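Local coordinates for protein alginate lyase AlgAT5 (Defluviitalea, PDB 5ZQI) that probably cleaves alginate by beta-elimination, as a polysaccharide lyase of family 7 built on a beta-sandwich fold, at residues 70-75 against 119-124; 104-109 against 241-246. All blocks are in the same frame, centred on the assembly; numbering follows the deposited sequence.

Contact 1: residues 70-75 against 119-124; sequences TLPIND and PRCELR
Two first torsions set the Thr70–Arg120 meeting: Thr70 turns its CG2 methyl anti to the backbone N, and Arg120 places CG between its own N and carbonyl carbon (chi1 76°). The methyl therefore lies against the aliphatic start of the arginine, Thr70 CG2 to Arg120 CG being 4.0 Å, while OG1 swings the other way to reach water 1. That water donates to Glu122 O, a carbonyl that already accepts a bond from Thr70 N at 2.9 Å. The return bond, Glu122 N to Thr70 O, measures 3.0 Å, which makes Thr70 and Glu122 a hydrogen-bonded antiparallel pair. Residues 120-124 spell the Arg-x-Glu-Leu-Arg motif of family 7 lyases, whose polar side chains probably line the alginate-binding groove, as in relatives, and strand 67-70 runs beside this strand in one sheet of the beta-sandwich. Beyond Thr70 the pairing stops: Pro72 N sits 3.0 Å from Arg120 O but has no hydrogen to give. Instead the proline ring packs on the strand, with Pro72 CD 3.9 Å from Cys121 CB, and its ring also touches Ala106 of the facing sheet. On the face carrying Thr70, Arg120 NH1 makes a salt bridge to Glu122 OE1 at 2.9 Å; the oxygen is met on its syn side and lies in the guanidinium plane. The same carboxylate is bridged by Lys238 and bonded by Gln165, while Arg120 also packs as a cation on the ring of Tyr242.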
ATOM      1  N   THR A  70      -7.680   5.733   3.788  1.00  5.79           N
ATOM      2  CA  THR A  70      -8.975   5.082   3.606  1.00  6.69           C
ATOM      3  C   THR A  70      -9.092   3.895   4.558  1.00  7.69           C
ATOM      4  O   THR A  70      -8.160   3.087   4.665  1.00  7.99           O
ATOM      5  CB  THR A  70      -9.181   4.618   2.174  1.00  9.26           C
ATOM      6  OG1 THR A  70      -9.036   5.750   1.296  1.00 11.28           O
ATOM      7  CG2 THR A  70     -10.576   3.967   2.010  1.00  8.33           C
ATOM      8  N   LEU A  71     -10.232   3.802   5.261  1.00  7.37           N
ATOM      9  CA  LEU A  71     -10.505   2.770   6.246  1.00  7.31           C
ATOM     10  C   LEU A  71     -11.311   1.616   5.680  1.00  7.03           C
ATOM     11  O   LEU A  71     -11.939   1.715   4.620  1.00  7.63           O
ATOM     12  CB  LEU A  71     -11.292   3.376   7.409  1.00  7.26           C
ATOM     13  CG  LEU A  71     -10.571   4.391   8.295  1.00 10.15           C
ATOM     14  CD1 LEU A  71     -11.562   5.100   9.229  1.00 12.22           C
ATOM     15  CD2 LEU A  71      -9.453   3.779   9.082  1.00 15.91           C
ATOM     16  N   PRO A  72     -11.298   0.457   6.403  1.00  7.56           N
ATOM     17  CA  PRO A  72     -12.154  -0.669   5.995  1.00  8.09           C
ATOM     18  C   PRO A  72     -13.529  -0.702   6.661  1.00 10.24           C
ATOM     19  O   PRO A  72     -14.244  -1.717   6.630  1.00 10.64           O
ATOM     20  CB  PRO A  72     -11.331  -1.892   6.417  1.00  8.74           C
ATOM     21  CG  PRO A  72     -10.636  -1.382   7.682  1.00  8.85           C
ATOM     22  CD  PRO A  72     -10.266   0.062   7.393  1.00  8.72           C
ATOM     23  N   ILE A  73     -13.901   0.424   7.271  1.00  9.37           N
ATOM     24  CA  ILE A  73     -15.161   0.569   7.999  1.00  9.64           C
ATOM     25  C   ILE A  73     -15.767   1.918   7.640  1.00  9.91           C
ATOM     26  O   ILE A  73     -15.176   2.699   6.898  1.00 10.18           O
ATOM     27  CB  ILE A  73     -14.997   0.449   9.534  1.00 10.90           C
ATOM     28  CG1 ILE A  73     -14.001   1.497  10.000  1.00 10.39           C
ATOM     29  CG2 ILE A  73     -14.569  -0.970   9.906  1.00 13.95           C
ATOM     30  CD1 ILE A  73     -13.978   1.671  11.538  1.00 14.19           C
ATOM     31  N   ASN A  74     -16.969   2.185   8.184  1.00 11.77           N
ATOM     32  CA  ASN A  74     -17.615   3.494   8.051  1.00 11.92           C
ATOM     33  C   ASN A  74     -17.768   3.907   6.591  1.00 13.16           C
ATOM     34  O   ASN A  74     -17.555   5.070   6.231  1.00 13.19           O
ATOM     35  CB  ASN A  74     -16.849   4.552   8.842  1.00 12.63           C
ATOM     36  CG  ASN A  74     -16.741   4.212  10.327  1.00 13.18           C
ATOM     37  OD1 ASN A  74     -17.547   3.461  10.879  1.00 18.54           O
ATOM     38  ND2 ASN A  74     -15.717   4.741  10.963  1.00 14.78           N
ATOM     39  N   ASP A  75     -18.211   2.974   5.753  1.00 12.72           N
ATOM     40  CA  ASP A  75     -18.397   3.232   4.326  1.00 13.50           C
ATOM     41  C   ASP A  75     -17.085   3.645   3.663  1.00 15.56           C
ATOM     42  O   ASP A  75     -17.050   4.505   2.792  1.00 14.27           O
ATOM     43  CB  ASP A  75     -19.499   4.269   4.112  1.00 15.29           C
ATOM     44  CG  ASP A  75     -20.838   3.794   4.655  1.00 25.52           C
ATOM     45  OD1 ASP A  75     -21.183   2.606   4.421  1.00 24.07           O
ATOM     46  OD2 ASP A  75     -21.542   4.588   5.327  1.00 30.19           O
ATOM     47  N   PRO A 119     -11.667  -4.727   0.466  1.00  8.70           N
ATOM     48  CA  PRO A 119     -11.464  -3.740   1.541  1.00  8.72           C
ATOM     49  C   PRO A 119     -10.011  -3.356   1.724  1.00  8.53           C
ATOM     50  O   PRO A 119      -9.089  -4.102   1.390  1.00  7.97           O
ATOM     51  CB  PRO A 119     -11.977  -4.490   2.768  1.00  8.01           C
ATOM     52  CG  PRO A 119     -11.635  -5.957   2.463  1.00  9.50           C
ATOM     53  CD  PRO A 119     -11.798  -6.108   0.982  1.00  8.90           C
ATOM     54  N   ARG A 120      -9.821  -2.170   2.294  1.00  7.72           N
ATOM     55  CA  ARG A 120      -8.476  -1.665   2.492  1.00  7.06           C
ATOM     56  C   ARG A 120      -8.378  -0.831   3.759  1.00  7.15           C
ATOM     57  O   ARG A 120      -9.348  -0.253   4.231  1.00  7.68           O
ATOM     58  CB  ARG A 120      -8.006  -0.812   1.300  1.00  7.26           C
ATOM     59  CG  ARG A 120      -8.610   0.563   1.253  1.00  6.97           C
ATOM     60  CD  ARG A 120      -8.342   1.237  -0.067  1.00  8.26           C
ATOM     61  NE  ARG A 120      -9.207   0.760  -1.132  1.00 10.13           N
ATOM     62  CZ  ARG A 120      -8.818   0.429  -2.364  1.00 11.08           C
ATOM     63  NH1 ARG A 120      -7.543   0.449  -2.711  1.00 11.26           N
ATOM     64  NH2 ARG A 120      -9.741   0.086  -3.234  1.00 12.13           N
ATOM     65  N   CYS A 121      -7.143  -0.762   4.277  1.00  6.74           N
ATOM     66  CA  CYS A 121      -6.711   0.268   5.226  1.00  6.79           C
ATOM     67  C   CYS A 121      -5.420   0.813   4.623  1.00  6.25           C
ATOM     68  O   CYS A 121      -4.359   0.175   4.736  1.00  6.09           O
ATOM     69  CB  CYS A 121      -6.509  -0.278   6.611  1.00  7.70           C
ATOM     70  SG  CYS A 121      -6.252   1.098   7.757  1.00  9.63           S
ATOM     71  N   GLU A 122      -5.536   1.930   3.886  1.00  6.19           N
ATOM     72  CA  GLU A 122      -4.513   2.275   2.908  1.00  6.95           C
ATOM     73  C   GLU A 122      -4.340   3.771   2.764  1.00  7.17           C
ATOM     74  O   GLU A 122      -5.329   4.517   2.703  1.00  7.98           O
ATOM     75  CB  GLU A 122      -4.882   1.672   1.539  1.00  8.89           C
ATOM     76  CG  GLU A 122      -3.674   1.465   0.594  1.00  8.97           C
ATOM     77  CD  GLU A 122      -4.064   0.952  -0.790  1.00 12.32           C
ATOM     78  OE1 GLU A 122      -5.179   1.260  -1.272  1.00 12.12           O
ATOM     79  OE2 GLU A 122      -3.262   0.221  -1.427  1.00 11.48           O
ATOM     80  N   LEU A 123      -3.072   4.184   2.692  1.00  6.91           N
ATOM     81  CA  LEU A 123      -2.709   5.576   2.457  1.00  5.76           C
ATOM     82  C   LEU A 123      -2.661   5.896   0.956  1.00  6.58           C
ATOM     83  O   LEU A 123      -2.183   5.107   0.153  1.00  7.88           O
ATOM     84  CB  LEU A 123      -1.341   5.888   3.094  1.00  6.47           C
ATOM     85  CG  LEU A 123      -1.227   5.697   4.603  1.00  7.82           C
ATOM     86  CD1 LEU A 123       0.253   5.723   5.016  1.00  9.18           C
ATOM     87  CD2 LEU A 123      -2.001   6.702   5.358  1.00  9.13           C
ATOM     88  N   ARG A 124      -3.145   7.089   0.600  1.00  6.03           N
ATOM     89  CA  ARG A 124      -3.187   7.623  -0.759  1.00  6.95           C
ATOM     90  C   ARG A 124      -2.394   8.921  -0.795  1.00  6.16           C
ATOM     91  O   ARG A 124      -2.599   9.801   0.042  1.00  6.55           O
ATOM     92  CB  ARG A 124      -4.636   7.843  -1.166  1.00  9.30           C
ATOM     93  CG  ARG A 124      -4.935   8.210  -2.626  1.00  8.17           C
ATOM     94  CD  ARG A 124      -4.738   9.695  -2.921  1.00  8.78           C
ATOM     95  NE  ARG A 124      -5.448  10.030  -4.163  1.00  9.04           N
ATOM     96  CZ  ARG A 124      -4.937  10.687  -5.191  1.00  7.55           C
ATOM     97  NH1 ARG A 124      -5.699  10.909  -6.266  1.00 10.83           N
ATOM     98  NH2 ARG A 124      -3.706  11.170  -5.141  1.00  7.50           N
TER
HETATM   99  O   HOH W   1      -6.499   5.213   0.171  1.00 20.12           O
HETATM  100  O   HOH W   2     -12.060  -0.206   2.397  1.00  7.02           O

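Contact 2: residues 104-109 against 241-246; sequences FKAHCG and MYTQSN
Thr243 and Ala106 supply the one hydrogen bond between two strands that belong to opposite sheets of the beta-sandwich. The axes of 104-107 and 241-243 approach to 6.5 Å and run in nearly the same direction, 17° apart. Outward along the threonine, CB lies 3.6 Å from Ala106 O; at the next step the side chain forks. With chi1 at -59°, OG1 stands beside its own backbone N and donates to Ala106 O at 2.8 Å, coming in tilted out of the carbonyl plane; Thr243 OG1 also lies against the Ala106 CB methyl. The other branch, CG2, lies beside Ala106 O and reaches toward Cys108 SG, 4.2 Å away. With an alanine in place of Thr243, Ala106 O would probably lose this hydroxyl partner and a gap would open beside the Cys108 sulfur. On one flank of this bond, Met241 CB packs on Phe104 CB at 3.8 Å; its chain then bends, CG passing near Ala106 N, its end leads away from strand 104-107, and the side chain also touches Val161 and Val163. On the other flank, Cys108 SG lies 3.8 Å from Ser245 CB, while the Ser245 hydroxyl is bonded to Asp251. Past the strand ends, Asn246 CA offers a CA-H...O contact to Cys108 O at 3.5 Å. Ser245 O is buried here and finds no partner in the model. Methyl groups, a methionine and a cysteine thus fill most of the interface, and the one hydroxyl bond gives direction to a contact that is otherwise mostly apolar and sulfur packing.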
ATOM      1  N   PHE A 104      -1.473  -1.909   9.767  1.00  7.44           N
ATOM      2  CA  PHE A 104      -2.606  -1.699   8.863  1.00  6.42           C
ATOM      3  C   PHE A 104      -3.335  -3.035   8.763  1.00  7.22           C
ATOM      4  O   PHE A 104      -2.732  -4.040   8.368  1.00  7.58           O
ATOM      5  CB  PHE A 104      -2.171  -1.254   7.469  1.00  5.26           C
ATOM      6  CG  PHE A 104      -1.449   0.064   7.408  1.00  7.72           C
ATOM      7  CD1 PHE A 104      -0.102   0.158   7.750  1.00  8.33           C
ATOM      8  CD2 PHE A 104      -2.095   1.202   6.959  1.00  5.35           C
ATOM      9  CE1 PHE A 104       0.544   1.384   7.650  1.00  8.12           C
ATOM     10  CE2 PHE A 104      -1.448   2.403   6.867  1.00  6.94           C
ATOM     11  CZ  PHE A 104      -0.132   2.500   7.208  1.00  7.95           C
ATOM     12  N   LYS A 105      -4.636  -3.038   9.049  1.00  6.07           N
ATOM     13  CA  LYS A 105      -5.465  -4.242   8.979  1.00  7.43           C
ATOM     14  C   LYS A 105      -6.705  -3.952   8.153  1.00  6.84           C
ATOM     15  O   LYS A 105      -7.366  -2.950   8.386  1.00  7.51           O
ATOM     16  CB  LYS A 105      -5.865  -4.723  10.388  1.00  7.01           C
ATOM     17  CG  LYS A 105      -6.902  -5.839  10.380  1.00  7.65           C
ATOM     18  CD  LYS A 105      -7.190  -6.343  11.781  1.00 12.90           C
ATOM     19  CE  LYS A 105      -8.361  -7.322  11.771  1.00 15.01           C
ATOM     20  NZ  LYS A 105      -8.686  -7.899  13.095  1.00 20.86           N
ATOM     21  N   ALA A 106      -7.056  -4.853   7.232  1.00  7.19           N
ATOM     22  CA  ALA A 106      -8.343  -4.798   6.544  1.00  8.33           C
ATOM     23  C   ALA A 106      -8.930  -6.197   6.490  1.00  7.94           C
ATOM     24  O   ALA A 106      -8.325  -7.111   5.921  1.00  8.59           O
ATOM     25  CB  ALA A 106      -8.205  -4.190   5.140  1.00  8.66           C
ATOM     26  N   HIS A 107     -10.097  -6.346   7.101  1.00  7.89           N
ATOM     27  CA  HIS A 107     -10.786  -7.629   7.172  1.00  7.97           C
ATOM     28  C   HIS A 107     -11.687  -7.855   5.967  1.00  9.52           C
ATOM     29  O   HIS A 107     -12.171  -6.915   5.346  1.00  9.72           O
ATOM     30  CB  HIS A 107     -11.604  -7.722   8.463  1.00  9.99           C
ATOM     31  CG  HIS A 107     -12.636  -6.645   8.611  1.00  9.28           C
ATOM     32  ND1 HIS A 107     -12.345  -5.303   8.464  1.00  8.57           N
ATOM     33  CD2 HIS A 107     -13.961  -6.719   8.875  1.00 12.14           C
ATOM     34  CE1 HIS A 107     -13.453  -4.600   8.636  1.00  8.61           C
ATOM     35  NE2 HIS A 107     -14.443  -5.435   8.900  1.00 11.03           N
ATOM     36  N   CYS A 108     -11.929  -9.135   5.666  1.00 10.64           N
ATOM     37  CA  CYS A 108     -12.637  -9.507   4.439  1.00  9.95           C
ATOM     38  C   CYS A 108     -14.078  -9.044   4.439  1.00 12.05           C
ATOM     39  O   CYS A 108     -14.677  -8.894   3.364  1.00 13.42           O
ATOM     40  CB  CYS A 108     -12.538 -11.024   4.229  1.00 10.99           C
ATOM     41  SG  CYS A 108     -10.846 -11.605   3.903  1.00 14.49           S
ATOM     42  N   GLY A 109     -14.655  -8.816   5.605  1.00 10.69           N
ATOM     43  CA  GLY A 109     -15.990  -8.279   5.714  1.00 12.40           C
ATOM     44  C   GLY A 109     -16.066  -6.775   5.699  1.00 12.82           C
ATOM     45  O   GLY A 109     -17.159  -6.218   5.841  1.00 14.83           O
ATOM     46  N   MET A 241      -2.492  -1.632   3.522  1.00  7.16           N
ATOM     47  CA  MET A 241      -3.041  -2.976   3.338  1.00  6.46           C
ATOM     48  C   MET A 241      -4.294  -2.947   2.483  1.00  7.60           C
ATOM     49  O   MET A 241      -5.288  -2.315   2.849  1.00 10.20           O
ATOM     50  CB  MET A 241      -3.343  -3.612   4.715  1.00  6.85           C
ATOM     51  CG  MET A 241      -4.081  -4.954   4.677  1.00  7.34           C
ATOM     52  SD  MET A 241      -3.329  -6.189   3.579  1.00  8.36           S
ATOM     53  CE  MET A 241      -1.680  -6.307   4.289  1.00  9.14           C
ATOM     54  N   TYR A 242      -4.248  -3.648   1.353  1.00  7.08           N
ATOM     55  CA  TYR A 242      -5.366  -3.783   0.404  1.00  7.11           C
ATOM     56  C   TYR A 242      -5.631  -5.274   0.275  1.00  7.62           C
ATOM     57  O   TYR A 242      -4.897  -5.994  -0.415  1.00  8.85           O
ATOM     58  CB  TYR A 242      -5.009  -3.117  -0.915  1.00  6.84           C
ATOM     59  CG  TYR A 242      -6.084  -3.038  -1.967  1.00  7.75           C
ATOM     60  CD1 TYR A 242      -7.436  -3.143  -1.647  1.00  7.84           C
ATOM     61  CD2 TYR A 242      -5.737  -2.838  -3.289  1.00  9.64           C
ATOM     62  CE1 TYR A 242      -8.417  -3.035  -2.627  1.00  9.49           C
ATOM     63  CE2 TYR A 242      -6.697  -2.743  -4.252  1.00  9.41           C
ATOM     64  CZ  TYR A 242      -8.020  -2.832  -3.917  1.00  8.27           C
ATOM     65  OH  TYR A 242      -8.997  -2.742  -4.918  1.00 13.85           O
ATOM     66  N   THR A 243      -6.626  -5.753   1.022  1.00  7.62           N
ATOM     67  CA  THR A 243      -6.882  -7.190   1.137  1.00  8.65           C
ATOM     68  C   THR A 243      -7.654  -7.701  -0.067  1.00  7.74           C
ATOM     69  O   THR A 243      -8.798  -7.299  -0.280  1.00  9.45           O
ATOM     70  CB  THR A 243      -7.643  -7.472   2.423  1.00  7.37           C
ATOM     71  OG1 THR A 243      -6.843  -6.987   3.525  1.00  8.87           O
ATOM     72  CG2 THR A 243      -7.873  -8.964   2.608  1.00 11.83           C
ATOM     73  N   GLN A 244      -7.067  -8.624  -0.839  1.00  8.75           N
ATOM     74  CA  GLN A 244      -7.711  -9.082  -2.080  1.00  8.11           C
ATOM     75  C   GLN A 244      -8.608 -10.290  -1.822  1.00  9.82           C
ATOM     76  O   GLN A 244      -8.517 -11.317  -2.484  1.00 11.57           O
ATOM     77  CB  GLN A 244      -6.685  -9.404  -3.158  1.00  9.73           C
ATOM     78  CG  GLN A 244      -5.642  -8.343  -3.362  1.00  9.77           C
ATOM     79  CD  GLN A 244      -6.193  -7.107  -3.987  1.00 10.63           C
ATOM     80  OE1 GLN A 244      -6.539  -7.122  -5.164  1.00 13.52           O
ATOM     81  NE2 GLN A 244      -6.263  -6.026  -3.223  1.00 11.50           N
ATOM     82  N   SER A 245      -9.492 -10.165  -0.849  1.00  8.59           N
ATOM     83  CA  SER A 245     -10.513 -11.176  -0.624  1.00  9.65           C
ATOM     84  C   SER A 245     -11.734 -10.523  -0.008  1.00 12.45           C
ATOM     85  O   SER A 245     -11.702  -9.366   0.410  1.00 11.94           O
ATOM     86  CB  SER A 245      -9.983 -12.316   0.243  1.00  9.17           C
ATOM     87  OG  SER A 245     -10.938 -13.356   0.185  1.00 12.48           O
ATOM     88  N   ASN A 246     -12.823 -11.273   0.008  1.00 11.55           N
ATOM     89  CA  ASN A 246     -14.099 -10.868   0.591  1.00 10.73           C
ATOM     90  C   ASN A 246     -14.911 -12.142   0.805  1.00 11.65           C
ATOM     91  O   ASN A 246     -14.441 -13.253   0.535  1.00 11.70           O
ATOM     92  CB  ASN A 246     -14.769  -9.828  -0.309  1.00 11.57           C
ATOM     93  CG  ASN A 246     -15.054 -10.359  -1.713  1.00 11.82           C
ATOM     94  OD1 ASN A 246     -15.488 -11.485  -1.866  1.00 12.76           O
ATOM     95  ND2 ASN A 246     -14.782  -9.552  -2.729  1.00 13.09           N
TER

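Both contacts are buried, but one joins strands within a sheet and the other joins the two sheets. Contact 1 lies within one sheet, so its chemistry is backbone pairing with a charged cluster on one face; the loop of 70-75 leads away from it toward exposed residues at Asn74 and Asp75. Contact 2 spans the sandwich, and side chains carry it. Strands 120-127 and 241-243 are neighbours in the same sheet and join the two: Cys121 N probably donates to Met241 O at 2.8 Å, and Pro119 O probably accepts from Thr243 N. Pro119 also packs against His107, so strand 102-107 meets elements of both contacts.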